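Local coordinates for protein diadenosine tetraphosphatase, putative (Trypanosoma brucei, PDB 2QJC) that probably hydrolyses diadenosine tetraphosphate or related phosphate esters and anhydrides, as a two-manganese member of the calcineurin-like phosphoesterase family, at residues G19-C30 / C225-F236; T49-V57 / I130-H141. One frame throughout, in Å; residues are numbered along the deposited sequence.

Contact 1: G19-C30 / C225-F236; sequences GRVIIVGDIHGC and CVYGGRLSAAVF. With MN (manganese (II) ion), chain B; PO4 (phosphate ion), chain D.
D26 and H28, which hold a manganese ion, lie against the short 3-10 turn at 225-227. D26 OD2 binds the metal at 2.2 Å and H28 NE2 at 2.5 Å; phosphate O4 and water 3 are further ligands, and D55 completes the set. Water 3 also donates to phosphate O1, the oxygen that Y227 OH reaches from across the contact with a bond of 3.0 Å. The phosphate, probably acquired during crystallisation, is also bonded by R162 and H82.

Behind the ligands, V226 backs H28: V226 CB meets H28 CB at 3.8 Å, and its CG1 lies obliquely near the imidazole. With CG beside its backbone N (chi1 -83°), H28 extends its ring beyond V226 to the metal, while ND1 faces V57 O. D26 OD1 takes the amide of H204. The carbonyl of D26 reaches the turn through two waters, which accept from C225 N and V226 N, and L231 CD1 presses within 3.3 Å of D26 O. The C30 sulfur packs on V226 CA and on C225 SG.

Further out, strand 21-24 runs antiparallel to strand 230-236. V21 and F236 form a hydrogen-bonded pair joined in both directions, I23 and A234 another, and G25 N closes the ladder on S232 O at 3.0 Å. I22, V24, A233 and V235 point to the face that packs partly on helix 31-41. On the opposite face I23 CD1 touches the F236 ring at 3.9 Å, beside strand 137-140.

The chemistry implies a division of labour: backbone hydrogen bonds and apolar contacts fix the strand end, water links the metal-bearing loop to the turn, carboxylate, imidazole, water and phosphate oxygen bind the manganese, and the Y227 hydroxyl adds a bond to the phosphate.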
loop_
_atom_site.group_PDB
_atom_site.type_symbol
_atom_site.label_atom_id
_atom_site.label_comp_id
_atom_site.label_asym_id
_atom_site.label_seq_id
_atom_site.Cartn_x
_atom_site.Cartn_y
_atom_site.Cartn_z
ATOM N N GLY A 19 11.720 -13.660 -8.772
ATOM C CA GLY A 19 11.845 -12.880 -9.985
ATOM C C GLY A 19 11.708 -11.402 -9.665
ATOM O O GLY A 19 11.780 -10.995 -8.505
ATOM N N ARG A 20 11.510 -10.597 -10.701
ATOM C CA ARG A 20 11.361 -9.156 -10.565
ATOM C C ARG A 20 10.033 -8.815 -9.871
ATOM O O ARG A 20 8.984 -9.374 -10.206
ATOM C CB ARG A 20 11.408 -8.550 -11.958
ATOM C CG ARG A 20 11.519 -7.055 -12.056
ATOM C CD ARG A 20 11.133 -6.692 -13.488
ATOM N NE ARG A 20 11.340 -5.293 -13.806
ATOM C CZ ARG A 20 10.699 -4.653 -14.776
ATOM N NH1 ARG A 20 9.800 -5.292 -15.521
ATOM N NH2 ARG A 20 10.968 -3.377 -15.005
ATOM N N VAL A 21 10.079 -7.898 -8.904
ATOM C CA VAL A 21 8.878 -7.506 -8.168
ATOM C C VAL A 21 8.600 -6.005 -8.255
ATOM O O VAL A 21 9.484 -5.182 -8.037
ATOM C CB VAL A 21 8.987 -7.917 -6.681
ATOM C CG1 VAL A 21 7.749 -7.429 -5.900
ATOM C CG2 VAL A 21 9.110 -9.428 -6.576
ATOM N N ILE A 22 7.352 -5.664 -8.565
ATOM C CA ILE A 22 6.936 -4.279 -8.704
ATOM C C ILE A 22 5.894 -3.933 -7.636
ATOM O O ILE A 22 4.831 -4.540 -7.565
ATOM C CB ILE A 22 6.371 -4.047 -10.124
ATOM C CG1 ILE A 22 7.484 -4.295 -11.152
ATOM C CG2 ILE A 22 5.844 -2.631 -10.268
ATOM C CD1 ILE A 22 7.010 -4.304 -12.571
ATOM N N ILE A 23 6.226 -2.958 -6.799
ATOM C CA ILE A 23 5.357 -2.524 -5.712
ATOM C C ILE A 23 4.878 -1.103 -5.999
ATOM O O ILE A 23 5.692 -0.177 -6.161
ATOM C CB ILE A 23 6.118 -2.582 -4.366
ATOM C CG1 ILE A 23 6.708 -3.988 -4.186
ATOM C CG2 ILE A 23 5.174 -2.243 -3.212
ATOM C CD1 ILE A 23 7.623 -4.135 -2.993
ATOM N N VAL A 24 3.558 -0.937 -6.058
ATOM C CA VAL A 24 2.957 0.358 -6.385
ATOM C C VAL A 24 2.234 1.077 -5.244
ATOM O O VAL A 24 1.636 0.444 -4.373
ATOM C CB VAL A 24 2.006 0.210 -7.617
ATOM C CG1 VAL A 24 1.045 -0.935 -7.397
ATOM C CG2 VAL A 24 1.239 1.508 -7.871
ATOM N N GLY A 25 2.331 2.408 -5.255
ATOM C CA GLY A 25 1.714 3.243 -4.234
ATOM C C GLY A 25 0.204 3.364 -4.345
ATOM O O GLY A 25 -0.417 2.709 -5.188
ATOM N N ASP A 26 -0.386 4.213 -3.501
ATOM C CA ASP A 26 -1.840 4.400 -3.472
ATOM C C ASP A 26 -2.426 4.676 -4.858
ATOM O O ASP A 26 -2.100 5.680 -5.490
ATOM C CB ASP A 26 -2.212 5.541 -2.501
ATOM C CG ASP A 26 -1.797 5.251 -1.058
ATOM O OD1 ASP A 26 -0.645 4.806 -0.837
ATOM O OD2 ASP A 26 -2.617 5.482 -0.137
ATOM N N ILE A 27 -3.298 3.781 -5.317
ATOM C CA ILE A 27 -3.934 3.922 -6.632
ATOM C C ILE A 27 -5.235 4.747 -6.591
ATOM O O ILE A 27 -5.478 5.588 -7.460
ATOM C CB ILE A 27 -4.212 2.531 -7.252
ATOM C CG1 ILE A 27 -2.889 1.782 -7.461
ATOM C CG2 ILE A 27 -4.897 2.695 -8.594
ATOM C CD1 ILE A 27 -3.044 0.297 -7.763
ATOM N N HIS A 28 -6.068 4.505 -5.583
ATOM C CA HIS A 28 -7.314 5.251 -5.431
ATOM C C HIS A 28 -8.107 5.413 -6.732
ATOM O O HIS A 28 -8.352 6.533 -7.181
ATOM C CB HIS A 28 -7.022 6.641 -4.835
ATOM C CG HIS A 28 -6.884 6.647 -3.343
ATOM N ND1 HIS A 28 -7.888 6.212 -2.504
ATOM C CD2 HIS A 28 -5.873 7.056 -2.539
ATOM C CE1 HIS A 28 -7.502 6.354 -1.247
ATOM N NE2 HIS A 28 -6.285 6.864 -1.241
ATOM N N GLY A 29 -8.490 4.294 -7.334
ATOM C CA GLY A 29 -9.268 4.331 -8.560
ATOM C C GLY A 29 -8.673 4.997 -9.791
ATOM O O GLY A 29 -9.405 5.246 -10.750
ATOM N N CYS A 30 -7.375 5.297 -9.788
ATOM C CA CYS A 30 -6.751 5.924 -10.959
ATOM C C CYS A 30 -6.218 4.856 -11.918
ATOM O O CYS A 30 -5.001 4.687 -12.073
ATOM C CB CYS A 30 -5.615 6.850 -10.533
ATOM S SG CYS A 30 -6.148 8.299 -9.581
ATOM N N CYS A 225 -0.915 10.327 -6.320
ATOM C CA CYS A 225 -1.476 10.167 -7.656
ATOM C C CYS A 225 -2.886 10.758 -7.856
ATOM O O CYS A 225 -3.106 11.543 -8.775
ATOM C CB CYS A 225 -1.488 8.684 -8.039
ATOM S SG CYS A 225 -2.367 8.358 -9.584
ATOM N N VAL A 226 -3.828 10.383 -6.997
ATOM C CA VAL A 226 -5.208 10.855 -7.105
ATOM C C VAL A 226 -5.411 12.348 -6.850
ATOM O O VAL A 226 -6.419 12.916 -7.257
ATOM C CB VAL A 226 -6.142 10.075 -6.155
ATOM C CG1 VAL A 226 -5.841 10.435 -4.706
ATOM C CG2 VAL A 226 -7.603 10.378 -6.494
ATOM N N TYR A 227 -4.457 12.981 -6.180
ATOM C CA TYR A 227 -4.547 14.403 -5.877
ATOM C C TYR A 227 -3.832 15.242 -6.937
ATOM O O TYR A 227 -3.641 16.450 -6.756
ATOM C CB TYR A 227 -3.920 14.692 -4.511
ATOM C CG TYR A 227 -4.537 13.950 -3.346
ATOM C CD1 TYR A 227 -5.769 14.342 -2.806
ATOM C CD2 TYR A 227 -3.855 12.889 -2.742
ATOM C CE1 TYR A 227 -6.296 13.702 -1.686
ATOM C CE2 TYR A 227 -4.371 12.244 -1.631
ATOM C CZ TYR A 227 -5.585 12.651 -1.103
ATOM O OH TYR A 227 -6.055 12.018 0.023
ATOM N N GLY A 228 -3.420 14.598 -8.029
ATOM C CA GLY A 228 -2.736 15.309 -9.096
ATOM C C GLY A 228 -1.221 15.273 -9.016
ATOM O O GLY A 228 -0.538 16.039 -9.703
ATOM N N GLY A 229 -0.690 14.381 -8.182
ATOM C CA GLY A 229 0.751 14.265 -8.029
ATOM C C GLY A 229 1.400 13.284 -8.996
ATOM O O GLY A 229 1.740 13.649 -10.128
ATOM N N ARG A 230 1.585 12.043 -8.550
ATOM C CA ARG A 230 2.202 10.997 -9.368
ATOM C C ARG A 230 1.948 9.606 -8.776
ATOM O O ARG A 230 1.649 9.472 -7.583
ATOM C CB ARG A 230 3.721 11.221 -9.465
ATOM C CG ARG A 230 4.145 12.526 -10.125
ATOM C CD ARG A 230 5.657 12.670 -10.168
ATOM N NE ARG A 230 6.281 11.776 -11.143
ATOM C CZ ARG A 230 6.225 11.941 -12.462
ATOM N NH1 ARG A 230 5.569 12.972 -12.980
ATOM N NH2 ARG A 230 6.833 11.076 -13.265
ATOM N N LEU A 231 2.058 8.576 -9.615
ATOM C CA LEU A 231 1.880 7.192 -9.176
ATOM C C LEU A 231 3.266 6.565 -9.277
ATOM O O LEU A 231 3.794 6.376 -10.376
ATOM C CB LEU A 231 0.895 6.435 -10.071
ATOM C CG LEU A 231 0.469 5.060 -9.529
ATOM C CD1 LEU A 231 -0.241 5.233 -8.169
ATOM C CD2 LEU A 231 -0.457 4.359 -10.540
ATOM N N SER A 232 3.851 6.260 -8.121
ATOM C CA SER A 232 5.192 5.702 -8.048
ATOM C C SER A 232 5.261 4.223 -7.696
ATOM O O SER A 232 4.375 3.680 -7.034
ATOM C CB SER A 232 6.010 6.484 -7.023
ATOM O OG SER A 232 5.884 7.875 -7.233
ATOM N N ALA A 233 6.336 3.581 -8.139
ATOM C CA ALA A 233 6.546 2.174 -7.852
ATOM C C ALA A 233 8.007 1.918 -7.520
ATOM O O ALA A 233 8.899 2.609 -8.030
ATOM C CB ALA A 233 6.132 1.317 -9.050
ATOM N N ALA A 234 8.236 0.934 -6.655
ATOM C CA ALA A 234 9.583 0.520 -6.277
ATOM C C ALA A 234 9.837 -0.801 -7.002
ATOM O O ALA A 234 9.006 -1.711 -6.967
ATOM C CB ALA A 234 9.689 0.324 -4.770
ATOM N N VAL A 235 10.986 -0.895 -7.666
ATOM C CA VAL A 235 11.336 -2.091 -8.417
ATOM C C VAL A 235 12.436 -2.895 -7.734
ATOM O O VAL A 235 13.465 -2.353 -7.349
ATOM C CB VAL A 235 11.806 -1.729 -9.842
ATOM C CG1 VAL A 235 12.015 -3.004 -10.670
ATOM C CG2 VAL A 235 10.785 -0.821 -10.505
ATOM N N PHE A 236 12.198 -4.193 -7.579
ATOM C CA PHE A 236 13.169 -5.085 -6.959
ATOM C C PHE A 236 13.492 -6.222 -7.927
ATOM O O PHE A 236 12.602 -6.750 -8.596
ATOM C CB PHE A 236 12.609 -5.629 -5.640
ATOM C CG PHE A 236 12.488 -4.581 -4.565
ATOM C CD1 PHE A 236 13.586 -4.247 -3.771
ATOM C CD2 PHE A 236 11.302 -3.864 -4.405
ATOM C CE1 PHE A 236 13.506 -3.202 -2.832
ATOM C CE2 PHE A 236 11.208 -2.813 -3.469
ATOM C CZ PHE A 236 12.311 -2.482 -2.685
HETATM MN MN MN B . -4.433 6.670 0.382
HETATM P P PO4 D . -5.217 8.870 2.872
HETATM O O1 PO4 D . -4.762 9.829 1.640
HETATM O O2 PO4 D . -4.225 9.141 4.081
HETATM O O3 PO4 D . -6.676 9.241 3.266
HETATM O O4 PO4 D . -5.103 7.386 2.422
HETATM O O HOH W 1 -0.244 7.673 -4.861
HETATM O O HOH W 2 -3.782 8.130 -5.234
HETATM O O HOH W 3 -3.402 8.555 -0.263
#

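Contact 2: T49-V57 / I130-H141; sequences TLVAVGDLV and IRIPAHNVMVAH. With MN (manganese (II) ion), chain C; MN (manganese (II) ion), chain B.
V51 and V139 touch where the two sheets of the calcineurin-like phosphoesterase sandwich face each other, strand 49-52 on one side and the beta hairpin 130-140 on the other. Between its strands the hairpin carries a G1 beta bulge, with N136 and V137 both facing I132.

The fork of V51 is the bump, and three hairpin side chains form the hollow. CG1, anti to the backbone N at chi1 -175°, enters between I130 CD1, 4.1 Å away, and V139 CG2. The other branch, CG2, rests on I132 CD1 at 4.3 Å. The side chains of V51 and I130 lie alongside, pointing opposite ways. One step along, V139 fills the next dip: its CG1 approaches V53 CG1 and sits 4.1 Å from A52 O.

Beyond the strands the apolar fit gives way to the metal site. H141 lays its ring beside the loop at G54, whose lack of a side chain suits so close an approach. The D55 side chain comes in almost perpendicular to that of H141, its carboxylate inclined 51° to the ring, with D55 CG 3.3 Å from H141 CE1. H82 N bonds D55 OD1, and D55 OD2 binds one manganese at 2.1 Å. H141 NE2 binds the other at 2.3 Å. The second ring nitrogen, ND1, donates to V53 O at 2.8 Å, with the oxygen in the ring plane but the donor tilted 33° from the carbonyl plane.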
loop_
_atom_site.group_PDB
_atom_site.type_symbol
_atom_site.label_atom_id
_atom_site.label_comp_id
_atom_site.label_asym_id
_atom_site.label_seq_id
_atom_site.Cartn_x
_atom_site.Cartn_y
_atom_site.Cartn_z
ATOM N N THR A 49 5.952 -9.866 -10.836
ATOM C CA THR A 49 4.917 -10.005 -9.828
ATOM C C THR A 49 4.571 -8.582 -9.423
ATOM O O THR A 49 5.460 -7.747 -9.235
ATOM C CB THR A 49 5.428 -10.769 -8.606
ATOM O OG1 THR A 49 5.958 -12.028 -9.029
ATOM C CG2 THR A 49 4.297 -11.018 -7.618
ATOM N N LEU A 50 3.282 -8.297 -9.311
ATOM C CA LEU A 50 2.840 -6.959 -8.942
ATOM C C LEU A 50 2.248 -6.973 -7.533
ATOM O O LEU A 50 1.492 -7.879 -7.180
ATOM C CB LEU A 50 1.798 -6.470 -9.954
ATOM C CG LEU A 50 1.222 -5.062 -9.771
ATOM C CD1 LEU A 50 2.349 -4.019 -9.743
ATOM C CD2 LEU A 50 0.258 -4.773 -10.917
ATOM N N VAL A 51 2.614 -5.983 -6.726
ATOM C CA VAL A 51 2.097 -5.882 -5.358
ATOM C C VAL A 51 1.691 -4.437 -5.046
ATOM O O VAL A 51 2.508 -3.527 -5.158
ATOM C CB VAL A 51 3.155 -6.326 -4.311
ATOM C CG1 VAL A 51 2.545 -6.337 -2.929
ATOM C CG2 VAL A 51 3.708 -7.697 -4.662
ATOM N N ALA A 52 0.433 -4.231 -4.664
ATOM C CA ALA A 52 -0.061 -2.897 -4.315
ATOM C C ALA A 52 0.039 -2.658 -2.808
ATOM O O ALA A 52 0.021 -3.604 -2.023
ATOM C CB ALA A 52 -1.508 -2.742 -4.762
ATOM N N VAL A 53 0.142 -1.394 -2.403
ATOM C CA VAL A 53 0.229 -1.054 -0.984
ATOM C C VAL A 53 -1.167 -0.824 -0.382
ATOM O O VAL A 53 -1.307 -0.480 0.795
ATOM C CB VAL A 53 1.092 0.215 -0.743
ATOM C CG1 VAL A 53 2.514 -0.003 -1.287
ATOM C CG2 VAL A 53 0.426 1.441 -1.371
ATOM N N GLY A 54 -2.203 -1.018 -1.191
ATOM C CA GLY A 54 -3.551 -0.830 -0.688
ATOM C C GLY A 54 -4.140 0.512 -1.066
ATOM O O GLY A 54 -3.460 1.342 -1.667
ATOM N N ASP A 55 -5.398 0.731 -0.687
ATOM C CA ASP A 55 -6.100 1.966 -1.017
ATOM C C ASP A 55 -6.303 1.943 -2.524
ATOM O O ASP A 55 -5.895 2.849 -3.252
ATOM C CB ASP A 55 -5.286 3.197 -0.584
ATOM C CG ASP A 55 -5.753 3.771 0.747
ATOM O OD1 ASP A 55 -6.446 3.052 1.502
ATOM O OD2 ASP A 55 -5.425 4.942 1.043
ATOM N N LEU A 56 -6.940 0.868 -2.975
ATOM C CA LEU A 56 -7.232 0.651 -4.383
ATOM C C LEU A 56 -8.446 1.453 -4.841
ATOM O O LEU A 56 -8.587 1.769 -6.029
ATOM C CB LEU A 56 -7.509 -0.832 -4.615
ATOM C CG LEU A 56 -6.553 -1.798 -3.917
ATOM C CD1 LEU A 56 -6.949 -3.229 -4.246
ATOM C CD2 LEU A 56 -5.119 -1.503 -4.360
ATOM N N VAL A 57 -9.308 1.792 -3.889
ATOM C CA VAL A 57 -10.544 2.507 -4.189
ATOM C C VAL A 57 -10.693 3.914 -3.603
ATOM O O VAL A 57 -9.803 4.437 -2.920
ATOM C CB VAL A 57 -11.752 1.677 -3.713
ATOM C CG1 VAL A 57 -11.580 0.218 -4.138
ATOM C CG2 VAL A 57 -11.878 1.769 -2.196
ATOM N N ILE A 130 2.586 -8.306 3.629
ATOM C CA ILE A 130 3.125 -9.301 2.706
ATOM C C ILE A 130 4.646 -9.290 2.794
ATOM O O ILE A 130 5.279 -8.236 2.665
ATOM C CB ILE A 130 2.691 -9.034 1.240
ATOM C CG1 ILE A 130 1.181 -9.230 1.105
ATOM C CG2 ILE A 130 3.426 -9.994 0.282
ATOM C CD1 ILE A 130 0.639 -8.858 -0.265
ATOM N N ARG A 131 5.227 -10.462 3.040
ATOM C CA ARG A 131 6.678 -10.598 3.135
ATOM C C ARG A 131 7.223 -11.200 1.835
ATOM O O ARG A 131 6.704 -12.209 1.347
ATOM C CB ARG A 131 7.063 -11.503 4.313
ATOM C CG ARG A 131 6.514 -11.075 5.661
ATOM C CD ARG A 131 7.085 -11.929 6.803
ATOM N NE ARG A 131 8.367 -11.412 7.279
ATOM C CZ ARG A 131 9.040 -11.900 8.319
ATOM N NH1 ARG A 131 8.561 -12.932 8.999
ATOM N NH2 ARG A 131 10.180 -11.334 8.699
ATOM N N ILE A 132 8.262 -10.574 1.286
ATOM C CA ILE A 132 8.911 -11.016 0.044
ATOM C C ILE A 132 10.385 -11.179 0.418
ATOM O O ILE A 132 11.237 -10.353 0.057
ATOM C CB ILE A 132 8.767 -9.946 -1.071
ATOM C CG1 ILE A 132 7.288 -9.617 -1.282
ATOM C CG2 ILE A 132 9.375 -10.457 -2.384
ATOM C CD1 ILE A 132 7.055 -8.336 -2.057
ATOM N N PRO A 133 10.699 -12.259 1.153
ATOM C CA PRO A 133 12.046 -12.585 1.633
ATOM C C PRO A 133 13.194 -12.650 0.629
ATOM O O PRO A 133 14.322 -12.294 0.963
ATOM C CB PRO A 133 11.836 -13.896 2.400
ATOM C CG PRO A 133 10.651 -14.518 1.707
ATOM C CD PRO A 133 9.744 -13.340 1.471
ATOM N N ALA A 134 12.923 -13.082 -0.596
ATOM C CA ALA A 134 13.980 -13.170 -1.600
ATOM C C ALA A 134 14.645 -11.811 -1.849
ATOM O O ALA A 134 15.839 -11.732 -2.167
ATOM C CB ALA A 134 13.409 -13.722 -2.905
ATOM N N HIS A 135 13.863 -10.746 -1.703
ATOM C CA HIS A 135 14.350 -9.390 -1.921
ATOM C C HIS A 135 14.492 -8.621 -0.611
ATOM O O HIS A 135 14.752 -7.413 -0.618
ATOM C CB HIS A 135 13.383 -8.648 -2.854
ATOM C CG HIS A 135 13.350 -9.194 -4.251
ATOM N ND1 HIS A 135 14.446 -9.161 -5.087
ATOM C CD2 HIS A 135 12.362 -9.804 -4.949
ATOM C CE1 HIS A 135 14.137 -9.731 -6.239
ATOM N NE2 HIS A 135 12.878 -10.130 -6.182
ATOM N N ASN A 136 14.329 -9.335 0.505
ATOM C CA ASN A 136 14.393 -8.765 1.847
ATOM C C ASN A 136 13.470 -7.542 1.962
ATOM O O ASN A 136 13.875 -6.477 2.419
ATOM C CB ASN A 136 15.834 -8.382 2.214
ATOM C CG ASN A 136 15.968 -7.946 3.664
ATOM O OD1 ASN A 136 15.357 -8.534 4.563
ATOM N ND2 ASN A 136 16.775 -6.924 3.902
ATOM N N VAL A 137 12.217 -7.725 1.553
ATOM C CA VAL A 137 11.211 -6.664 1.584
ATOM C C VAL A 137 9.944 -7.062 2.350
ATOM O O VAL A 137 9.618 -8.245 2.458
ATOM C CB VAL A 137 10.824 -6.263 0.124
ATOM C CG1 VAL A 137 9.455 -5.592 0.086
ATOM C CG2 VAL A 137 11.876 -5.323 -0.447
HETATM N N MSE A 138 9.245 -6.066 2.892
HETATM C CA MSE A 138 7.979 -6.277 3.598
HETATM C C MSE A 138 7.019 -5.136 3.230
HETATM O O MSE A 138 7.385 -3.952 3.284
HETATM C CB MSE A 138 8.176 -6.328 5.120
HETATM C CG MSE A 138 8.952 -7.558 5.609
HETATM SE SE MSE A 138 8.640 -8.022 7.484
HETATM C CE MSE A 138 9.441 -6.494 8.339
ATOM N N VAL A 139 5.797 -5.491 2.850
ATOM C CA VAL A 139 4.805 -4.501 2.446
ATOM C C VAL A 139 3.653 -4.366 3.445
ATOM O O VAL A 139 3.060 -5.362 3.861
ATOM C CB VAL A 139 4.220 -4.868 1.032
ATOM C CG1 VAL A 139 3.239 -3.800 0.558
ATOM C CG2 VAL A 139 5.349 -5.029 0.022
ATOM N N ALA A 140 3.362 -3.127 3.835
ATOM C CA ALA A 140 2.260 -2.801 4.743
ATOM C C ALA A 140 1.680 -1.482 4.208
ATOM O O ALA A 140 2.378 -0.729 3.532
ATOM C CB ALA A 140 2.768 -2.628 6.184
ATOM N N HIS A 141 0.418 -1.193 4.501
ATOM C CA HIS A 141 -0.192 0.026 3.972
ATOM C C HIS A 141 0.365 1.342 4.517
ATOM O O HIS A 141 0.718 2.239 3.738
ATOM C CB HIS A 141 -1.718 -0.000 4.162
ATOM C CG HIS A 141 -2.393 1.246 3.683
ATOM N ND1 HIS A 141 -2.391 1.634 2.359
ATOM C CD2 HIS A 141 -3.025 2.234 4.362
ATOM C CE1 HIS A 141 -2.986 2.808 2.243
ATOM N NE2 HIS A 141 -3.379 3.194 3.444
HETATM MN MN MN C . -4.499 5.244 3.649
HETATM MN MN MN B . -4.433 6.670 0.382
HETATM O O HOH W 3 -3.402 8.555 -0.263
#

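Contacts 1 and 2 show how a two-metal site can be assembled at the ends of neighbouring strands. Strands 21-24 and 49-52 are adjacent and parallel in one sheet, the centres of the contacts are about 11 Å apart, and the loops that follow the strands supply D26, H28 and D55 to one manganese. D55 OD2 also leans toward the second manganese, a longer contact of 2.8 Å; that ion, 3.6 Å from the first, is held by H141 together with N81 and H204. The contacts join directly at both ends: H28 ND1 lies 2.6 Å from V57 O near the metals, and G19 O lies 2.7 Å from H135 NE2 at the far end, both probable hydrogen bonds.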